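Long-range contacts in MFP2b (Ascaris suum, PDB 2BJR), which probably enhances the polymerization of major sperm protein that drives the amoeboid motility of nematode sperm, and binds zinc: residues 281-286 against 360-365; 109-114 against 160-165. All blocks are in the same frame, centred on the assembly; numbering follows the deposited sequence.

Contact 1: residues 281-286 against 360-365; sequences GFDYDW and KAKPGC
Lys362 and Asp283 make the main side-chain contact. Lys362 CB lies 3.6 Å from the carbonyl O of Gly281. Lys362 CG, anti to the carbonyl carbon, runs on over the Gly281-Phe282 peptide and comes 4.0 Å from Phe282 N. The chain stays extended to CE; CD passes near Asp283 OD2, and Lys362 CE comes 3.3 Å from Asp283 OD1. A bend at the last torsion (chi4 -66°) brings Lys362 NZ within 2.9 Å of Asp283 OD1 and 2.8 Å of Asp283 OD2. Both oxygens use their syn lone pairs, so the ammonium sits in the fork of a bidentate salt bridge. Arg280 also pairs with OD1 and Glu277 with Lys362 NZ, so the bridge is part of a small charge cluster. One water donates to both Asp283 OD2 and Lys360 O.

The backbones pair underneath. Asp283 and Lys360 form an antiparallel hydrogen-bonded pair, and Phe282 faces Ala361 in the next, non-hydrogen-bonded one. Lys362 N adds a nearly straight bond of 2.9 Å to Gly281 O, meeting it from above the carbonyl plane. Cys365 CB packs 3.4 Å from Gly281 O, brought back by the type II turn from Lys362 to Cys365. This is the end of an antiparallel strand pair, 282-288 with 355-361, in a sheet of the second of two related motility-protein regions.

Contact 2: residues 109-114 against 160-165; sequences AEMLRC and MLIIAR
The Arg165 guanidinium and the Glu110 carboxylate meet edge to edge, their planes only 19° apart. Glu110 OE1 lies at the guanidinium edge, 2.8 Å from Arg165 NE and close to its plane. NE approaches it nearly along the C-O axis. A weak bond of 3.3 Å joins Arg165 NH2 to Glu110 OE1. A water in the guanidinium plane donates to Glu110 OE2 and weakly accepts from Arg165 NH2. Beyond this pair, Arg165 NH1 forms a salt bridge with Asp9, NH2 bonds to Lys7 O, and Tyr91 makes a cation-pi contact. These partners probably fix the rotation of the group. The two side chains run side by side. Glu110 is extended beyond CG, while Arg165 bends at chi3 (53°) to turn NE toward OE1.

Beneath them Glu110 and Arg165 are an antiparallel hydrogen-bonded pair. Arg165 N reaches Glu110 O at 2.7 Å, nearly along the C=O axis. The short strand 110-111 is an outer strand of a three-stranded antiparallel sheet within this chain, with 161-166 in the middle and 92-97 beyond it. The pairing goes on past Met111 and Ala164, where Leu112 N bonds to Ile163 O. Another water donates to that oxygen and to Leu112 O. The Leu112 side chain lies alongside that of Ile163 and points the same way, with Leu112 CD2 3.6 Å from Ile163 CD1.

Met111 and Ala164 share the face of the sheet opposite Glu110 and Arg165. Met111, modelled as selenomethionine, is bent at chi2 (-52°) and again at chi3. The bends set Met111 CE 3.6 Å from Ala164 CB and Met111 SE 3.9 Å from Ile162 CD1. Helix 101-106 adds Arg101 and Met105 against Met111.

Overall arrangement
Contact 2 joins strands within the first motility-protein family region of the chain. In contact 1 the segment 281-286 lies in the second, on strand 282-288, which pairs with 355-361. The contacts follow one another along the sequence and do not touch. Their centres are 32 Å apart and their nearest atoms about 18 Å. The centre of each contact is about 20 Å from the centre of the chain. The zinc ion, held by His86, Cys174, Cys176 and Cys179, is nearer to contact 2: the side chain of Arg165 is about 10 Å from that of His86. Contact 1 lies away from the metal site.

Contact 1: residues 281-286 against 360-365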
ATOM      1  N   GLY A 281       7.929  15.586   0.211  1.00 21.83           N
ATOM      2  CA  GLY A 281       7.617  16.638  -0.715  1.00 21.34           C
ATOM      3  C   GLY A 281       6.296  17.301  -0.393  1.00 20.30           C
ATOM      4  O   GLY A 281       5.793  18.026  -1.205  1.00 20.60           O
ATOM      5  N   PHE A 282       5.723  16.990   0.763  1.00 19.81           N
ATOM      6  CA  PHE A 282       4.418  17.485   1.170  1.00 19.57           C
ATOM      7  C   PHE A 282       4.288  17.450   2.696  1.00 19.74           C
ATOM      8  O   PHE A 282       5.013  16.697   3.367  1.00 20.06           O
ATOM      9  CB  PHE A 282       3.315  16.643   0.506  1.00 19.37           C
ATOM     10  CG  PHE A 282       3.404  15.186   0.848  1.00 18.22           C
ATOM     11  CD1 PHE A 282       2.772  14.682   1.974  1.00 18.89           C
ATOM     12  CD2 PHE A 282       4.165  14.336   0.057  1.00 16.76           C
ATOM     13  CE1 PHE A 282       2.893  13.326   2.304  1.00 17.08           C
ATOM     14  CE2 PHE A 282       4.286  12.989   0.377  1.00 17.81           C
ATOM     15  CZ  PHE A 282       3.651  12.497   1.503  1.00 17.24           C
ATOM     16  N   ASP A 283       3.381  18.264   3.241  1.00 19.19           N
ATOM     17  CA  ASP A 283       3.054  18.253   4.636  1.00 20.39           C
ATOM     18  C   ASP A 283       1.581  17.928   4.866  1.00 19.91           C
ATOM     19  O   ASP A 283       0.728  18.280   4.061  1.00 19.57           O
ATOM     20  CB  ASP A 283       3.333  19.651   5.261  1.00 20.92           C
ATOM     21  CG  ASP A 283       4.788  20.074   5.050  1.00 23.23           C
ATOM     22  OD1 ASP A 283       5.677  19.317   5.500  1.00 26.28           O
ATOM     23  OD2 ASP A 283       5.120  21.069   4.364  1.00 26.62           O
ATOM     24  N   TYR A 284       1.283  17.326   6.010  1.00 19.98           N
ATOM     25  CA  TYR A 284      -0.085  16.983   6.370  1.00 19.55           C
ATOM     26  C   TYR A 284      -0.672  18.025   7.313  1.00 20.41           C
ATOM     27  O   TYR A 284       0.049  18.576   8.147  1.00 19.21           O
ATOM     28  CB  TYR A 284      -0.139  15.648   7.128  1.00 19.10           C
ATOM     29  CG  TYR A 284       0.105  14.426   6.279  1.00 16.73           C
ATOM     30  CD1 TYR A 284       1.083  13.522   6.614  1.00 16.61           C
ATOM     31  CD2 TYR A 284      -0.659  14.179   5.149  1.00 17.73           C
ATOM     32  CE1 TYR A 284       1.295  12.343   5.866  1.00 16.90           C
ATOM     33  CE2 TYR A 284      -0.401  13.065   4.354  1.00 17.27           C
ATOM     34  CZ  TYR A 284       0.549  12.142   4.724  1.00 15.86           C
ATOM     35  OH  TYR A 284       0.762  11.019   3.917  1.00 15.23           O
ATOM     36  N   ASP A 285      -1.981  18.200   7.233  1.00 19.49           N
ATOM     37  CA  ASP A 285      -2.761  18.929   8.215  1.00 20.70           C
ATOM     38  C   ASP A 285      -4.217  18.531   8.076  1.00 19.79           C
ATOM     39  O   ASP A 285      -4.624  18.054   7.026  1.00 21.81           O
ATOM     40  CB  ASP A 285      -2.672  20.419   7.897  1.00 21.48           C
ATOM     41  CG  ASP A 285      -3.050  21.299   9.074  1.00 24.27           C
ATOM     42  OD1 ASP A 285      -3.223  20.815  10.234  1.00 25.06           O
ATOM     43  OD2 ASP A 285      -3.176  22.512   8.845  1.00 29.65           O
ATOM     44  N   TRP A 286      -5.005  18.721   9.113  1.00 19.17           N
ATOM     45  CA  TRP A 286      -6.411  18.349   9.081  1.00 18.36           C
ATOM     46  C   TRP A 286      -7.155  19.617   8.814  1.00 19.79           C
ATOM     47  O   TRP A 286      -6.885  20.625   9.479  1.00 19.76           O
ATOM     48  CB  TRP A 286      -6.847  17.691  10.382  1.00 18.00           C
ATOM     49  CG  TRP A 286      -6.128  16.395  10.618  1.00 18.21           C
ATOM     50  CD1 TRP A 286      -4.827  16.230  11.042  1.00 20.08           C
ATOM     51  CD2 TRP A 286      -6.655  15.094  10.433  1.00 15.20           C
ATOM     52  NE1 TRP A 286      -4.530  14.893  11.141  1.00 18.18           N
ATOM     53  CE2 TRP A 286      -5.628  14.168  10.764  1.00 17.80           C
ATOM     54  CE3 TRP A 286      -7.885  14.599  10.005  1.00 16.85           C
ATOM     55  CZ2 TRP A 286      -5.806  12.797  10.690  1.00 15.76           C
ATOM     56  CZ3 TRP A 286      -8.042  13.216   9.927  1.00 15.36           C
ATOM     57  CH2 TRP A 286      -7.011  12.340  10.306  1.00 15.10           C
ATOM     58  N   LYS A 360      -0.310  19.171   1.342  1.00 21.46           N
ATOM     59  CA  LYS A 360       0.031  20.313   0.495  1.00 22.02           C
ATOM     60  C   LYS A 360       1.447  20.130   0.040  1.00 20.89           C
ATOM     61  O   LYS A 360       2.339  19.962   0.872  1.00 20.26           O
ATOM     62  CB  LYS A 360      -0.024  21.619   1.294  1.00 23.05           C
ATOM     63  CG  LYS A 360       0.453  22.846   0.455  1.00 26.05           C
ATOM     64  CD  LYS A 360      -0.081  24.184   1.030  1.00 32.57           C
ATOM     65  CE  LYS A 360       0.319  25.402   0.096  1.00 38.14           C
ATOM     66  NZ  LYS A 360      -0.629  26.579   0.196  1.00 41.85           N
ATOM     67  N   ALA A 361       1.649  20.243  -1.256  1.00 20.51           N
ATOM     68  CA  ALA A 361       2.963  20.111  -1.832  1.00 22.24           C
ATOM     69  C   ALA A 361       3.875  21.250  -1.364  1.00 22.80           C
ATOM     70  O   ALA A 361       3.460  22.417  -1.292  1.00 24.10           O
ATOM     71  CB  ALA A 361       2.890  20.147  -3.312  1.00 22.21           C
ATOM     72  N   LYS A 362       5.103  20.877  -1.074  1.00 22.75           N
ATOM     73  CA  LYS A 362       6.182  21.824  -0.833  1.00 23.18           C
ATOM     74  C   LYS A 362       6.624  22.477  -2.151  1.00 23.84           C
ATOM     75  O   LYS A 362       6.438  21.930  -3.260  1.00 21.77           O
ATOM     76  CB  LYS A 362       7.368  21.114  -0.188  1.00 23.46           C
ATOM     77  CG  LYS A 362       7.147  20.744   1.271  1.00 25.13           C
ATOM     78  CD  LYS A 362       8.418  20.167   1.929  1.00 25.37           C
ATOM     79  CE  LYS A 362       8.208  19.672   3.364  1.00 26.65           C
ATOM     80  NZ  LYS A 362       7.881  20.777   4.352  1.00 26.38           N
ATOM     81  N   PRO A 363       7.237  23.666  -2.048  1.00 24.39           N
ATOM     82  CA  PRO A 363       7.759  24.320  -3.255  1.00 24.47           C
ATOM     83  C   PRO A 363       8.708  23.376  -4.006  1.00 24.34           C
ATOM     84  O   PRO A 363       9.532  22.699  -3.393  1.00 23.16           O
ATOM     85  CB  PRO A 363       8.534  25.538  -2.699  1.00 25.41           C
ATOM     86  CG  PRO A 363       7.939  25.801  -1.340  1.00 26.05           C
ATOM     87  CD  PRO A 363       7.502  24.435  -0.815  1.00 24.95           C
ATOM     88  N   GLY A 364       8.543  23.321  -5.319  1.00 24.71           N
ATOM     89  CA  GLY A 364       9.300  22.445  -6.193  1.00 25.62           C
ATOM     90  C   GLY A 364       8.729  21.054  -6.408  1.00 26.00           C
ATOM     91  O   GLY A 364       9.236  20.308  -7.255  1.00 26.84           O
ATOM     92  N   CYS A 365       7.682  20.723  -5.656  1.00 25.19           N
ATOM     93  CA  CYS A 365       7.071  19.399  -5.672  1.00 26.26           C
ATOM     94  C   CYS A 365       5.644  19.448  -6.181  1.00 25.05           C
ATOM     95  O   CYS A 365       4.964  20.466  -6.101  1.00 23.92           O
ATOM     96  CB  CYS A 365       7.096  18.810  -4.252  1.00 26.22           C
ATOM     97  SG  CYS A 365       8.766  18.776  -3.555  1.00 30.79           S
TER
HETATM   98  O   HOH W   1       3.445  22.070   2.348  1.00 26.31           O

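Contact 2: residues 109-114 against 160-165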
ATOM      1  N   ALA A 109      23.987  -4.654 -11.099  1.00 31.12           N
ATOM      2  CA  ALA A 109      22.741  -5.105 -10.486  1.00 29.78           C
ATOM      3  C   ALA A 109      22.415  -6.568 -10.898  1.00 29.67           C
ATOM      4  O   ALA A 109      22.841  -7.010 -11.957  1.00 30.72           O
ATOM      5  CB  ALA A 109      21.618  -4.184 -10.908  1.00 29.61           C
ATOM      6  N   GLU A 110      21.740  -7.311 -10.032  1.00 28.50           N
ATOM      7  CA  GLU A 110      21.169  -8.648 -10.351  1.00 28.59           C
ATOM      8  C   GLU A 110      19.668  -8.538 -10.507  1.00 27.78           C
ATOM      9  O   GLU A 110      19.033  -7.958  -9.645  1.00 28.88           O
ATOM     10  CB  GLU A 110      21.339  -9.618  -9.188  1.00 28.96           C
ATOM     11  CG  GLU A 110      22.750 -10.046  -8.914  1.00 30.18           C
ATOM     12  CD  GLU A 110      22.892 -10.895  -7.679  1.00 34.42           C
ATOM     13  OE1 GLU A 110      21.947 -11.021  -6.883  1.00 33.32           O
ATOM     14  OE2 GLU A 110      24.010 -11.422  -7.483  1.00 38.24           O
HETATM   15  N   MSE A 111      19.095  -9.126 -11.541  1.00 26.39           N
HETATM   16  CA  MSE A 111      17.655  -9.027 -11.766  1.00 25.19           C
HETATM   17  C   MSE A 111      16.979 -10.013 -10.876  1.00 23.89           C
HETATM   18  O   MSE A 111      17.422 -11.169 -10.753  1.00 24.05           O
HETATM   19  CB  MSE A 111      17.287  -9.295 -13.223  1.00 25.37           C
HETATM   20  CG  MSE A 111      17.801  -8.353 -14.251  1.00 26.37           C
HETATM   21 SE   MSE A 111      17.428  -6.408 -13.909  1.00 34.35          SE
HETATM   22  CE  MSE A 111      19.107  -5.932 -13.049  1.00 29.70           C
ATOM     23  N   LEU A 112      15.911  -9.591 -10.225  1.00 21.41           N
ATOM     24  CA  LEU A 112      15.151 -10.521  -9.462  1.00 20.67           C
ATOM     25  C   LEU A 112      14.529 -11.540 -10.421  1.00 20.95           C
ATOM     26  O   LEU A 112      13.953 -11.190 -11.453  1.00 20.30           O
ATOM     27  CB  LEU A 112      14.093  -9.837  -8.669  1.00 20.89           C
ATOM     28  CG  LEU A 112      13.078 -10.728  -7.962  1.00 24.23           C
ATOM     29  CD1 LEU A 112      13.722 -11.260  -6.717  1.00 25.48           C
ATOM     30  CD2 LEU A 112      11.795  -9.965  -7.599  1.00 28.74           C
ATOM     31  N   ARG A 113      14.660 -12.806 -10.057  1.00 21.00           N
ATOM     32  CA  ARG A 113      14.058 -13.875 -10.863  1.00 22.20           C
ATOM     33  C   ARG A 113      13.880 -15.131 -10.036  1.00 21.23           C
ATOM     34  O   ARG A 113      14.560 -15.309  -9.011  1.00 20.66           O
ATOM     35  CB  ARG A 113      14.915 -14.183 -12.072  1.00 23.22           C
ATOM     36  CG  ARG A 113      16.262 -14.770 -11.695  1.00 25.45           C
ATOM     37  CD  ARG A 113      17.201 -14.857 -12.864  1.00 28.13           C
ATOM     38  NE  ARG A 113      16.702 -15.822 -13.850  1.00 30.85           N
ATOM     39  CZ  ARG A 113      17.254 -16.025 -15.025  1.00 32.20           C
ATOM     40  NH1 ARG A 113      18.312 -15.310 -15.386  1.00 35.61           N
ATOM     41  NH2 ARG A 113      16.746 -16.917 -15.866  1.00 34.38           N
ATOM     42  N   CYS A 114      12.961 -15.982 -10.477  1.00 21.00           N
ATOM     43  CA  CYS A 114      12.843 -17.375  -9.998  1.00 21.87           C
ATOM     44  C   CYS A 114      12.813 -18.247 -11.217  1.00 22.46           C
ATOM     45  O   CYS A 114      11.885 -18.206 -12.004  1.00 19.89           O
ATOM     46  CB  CYS A 114      11.610 -17.591  -9.135  1.00 21.32           C
ATOM     47  SG  CYS A 114      11.465 -16.484  -7.719  1.00 21.78           S
HETATM   48  N   MSE A 160       7.585  -0.936 -19.042  1.00 20.32           N
HETATM   49  CA  MSE A 160       7.126  -1.700 -17.873  1.00 19.36           C
HETATM   50  C   MSE A 160       8.295  -1.829 -16.901  1.00 19.69           C
HETATM   51  O   MSE A 160       9.459  -1.695 -17.288  1.00 20.23           O
HETATM   52  CB  MSE A 160       6.605  -3.080 -18.317  1.00 19.14           C
HETATM   53  CG  MSE A 160       5.453  -2.959 -19.225  1.00 18.71           C
HETATM   54 SE   MSE A 160       4.557  -4.654 -19.458  1.00 25.04          SE
HETATM   55  CE  MSE A 160       3.343  -4.152 -20.917  1.00 19.03           C
ATOM     56  N   LEU A 161       7.997  -2.087 -15.640  1.00 19.00           N
ATOM     57  CA  LEU A 161       8.991  -2.071 -14.585  1.00 18.60           C
ATOM     58  C   LEU A 161       9.265  -3.494 -14.068  1.00 18.26           C
ATOM     59  O   LEU A 161       8.353  -4.262 -13.850  1.00 17.17           O
ATOM     60  CB  LEU A 161       8.510  -1.191 -13.442  1.00 19.35           C
ATOM     61  CG  LEU A 161       8.064   0.222 -13.811  1.00 19.51           C
ATOM     62  CD1 LEU A 161       7.598   0.932 -12.546  1.00 22.62           C
ATOM     63  CD2 LEU A 161       9.201   0.944 -14.454  1.00 21.95           C
ATOM     64  N   ILE A 162      10.537  -3.786 -13.820  1.00 19.04           N
ATOM     65  CA  ILE A 162      11.012  -5.027 -13.196  1.00 18.04           C
ATOM     66  C   ILE A 162      11.901  -4.673 -12.017  1.00 18.66           C
ATOM     67  O   ILE A 162      12.340  -3.505 -11.892  1.00 18.82           O
ATOM     68  CB  ILE A 162      11.751  -5.901 -14.228  1.00 17.99           C
ATOM     69  CG1 ILE A 162      13.000  -5.199 -14.780  1.00 19.94           C
ATOM     70  CG2 ILE A 162      10.822  -6.194 -15.353  1.00 17.99           C
ATOM     71  CD1 ILE A 162      13.969  -6.086 -15.597  1.00 19.90           C
ATOM     72  N   ILE A 163      12.095  -5.635 -11.117  1.00 18.61           N
ATOM     73  CA  ILE A 163      12.893  -5.428  -9.904  1.00 18.43           C
ATOM     74  C   ILE A 163      14.365  -5.796 -10.118  1.00 20.50           C
ATOM     75  O   ILE A 163      14.675  -6.929 -10.557  1.00 17.30           O
ATOM     76  CB  ILE A 163      12.330  -6.244  -8.748  1.00 19.59           C
ATOM     77  CG1 ILE A 163      10.916  -5.774  -8.392  1.00 23.31           C
ATOM     78  CG2 ILE A 163      13.215  -6.163  -7.551  1.00 19.16           C
ATOM     79  CD1 ILE A 163      10.158  -6.741  -7.490  1.00 25.24           C
ATOM     80  N   ALA A 164      15.254  -4.857  -9.779  1.00 20.06           N
ATOM     81  CA  ALA A 164      16.706  -5.128  -9.683  1.00 21.30           C
ATOM     82  C   ALA A 164      17.111  -5.202  -8.222  1.00 21.71           C
ATOM     83  O   ALA A 164      16.621  -4.441  -7.371  1.00 21.00           O
ATOM     84  CB  ALA A 164      17.501  -4.018 -10.395  1.00 21.25           C
ATOM     85  N   ARG A 165      17.976  -6.158  -7.898  1.00 22.03           N
ATOM     86  CA  ARG A 165      18.693  -6.173  -6.647  1.00 23.61           C
ATOM     87  C   ARG A 165      19.943  -5.294  -6.785  1.00 24.50           C
ATOM     88  O   ARG A 165      20.796  -5.534  -7.658  1.00 23.46           O
ATOM     89  CB  ARG A 165      19.111  -7.615  -6.272  1.00 24.08           C
ATOM     90  CG  ARG A 165      17.998  -8.592  -6.008  1.00 24.02           C
ATOM     91  CD  ARG A 165      18.379 -10.070  -6.277  1.00 22.47           C
ATOM     92  NE  ARG A 165      19.602 -10.467  -5.554  1.00 22.78           N
ATOM     93  CZ  ARG A 165      19.671 -10.823  -4.297  1.00 23.79           C
ATOM     94  NH1 ARG A 165      18.595 -10.880  -3.528  1.00 25.33           N
ATOM     95  NH2 ARG A 165      20.871 -11.138  -3.766  1.00 29.11           N
TER
HETATM   96  O   HOH W   2      23.926 -11.746  -4.875  1.00 38.32           O
HETATM   97  O   HOH W   3      13.634  -8.679 -12.557  1.00 15.71           O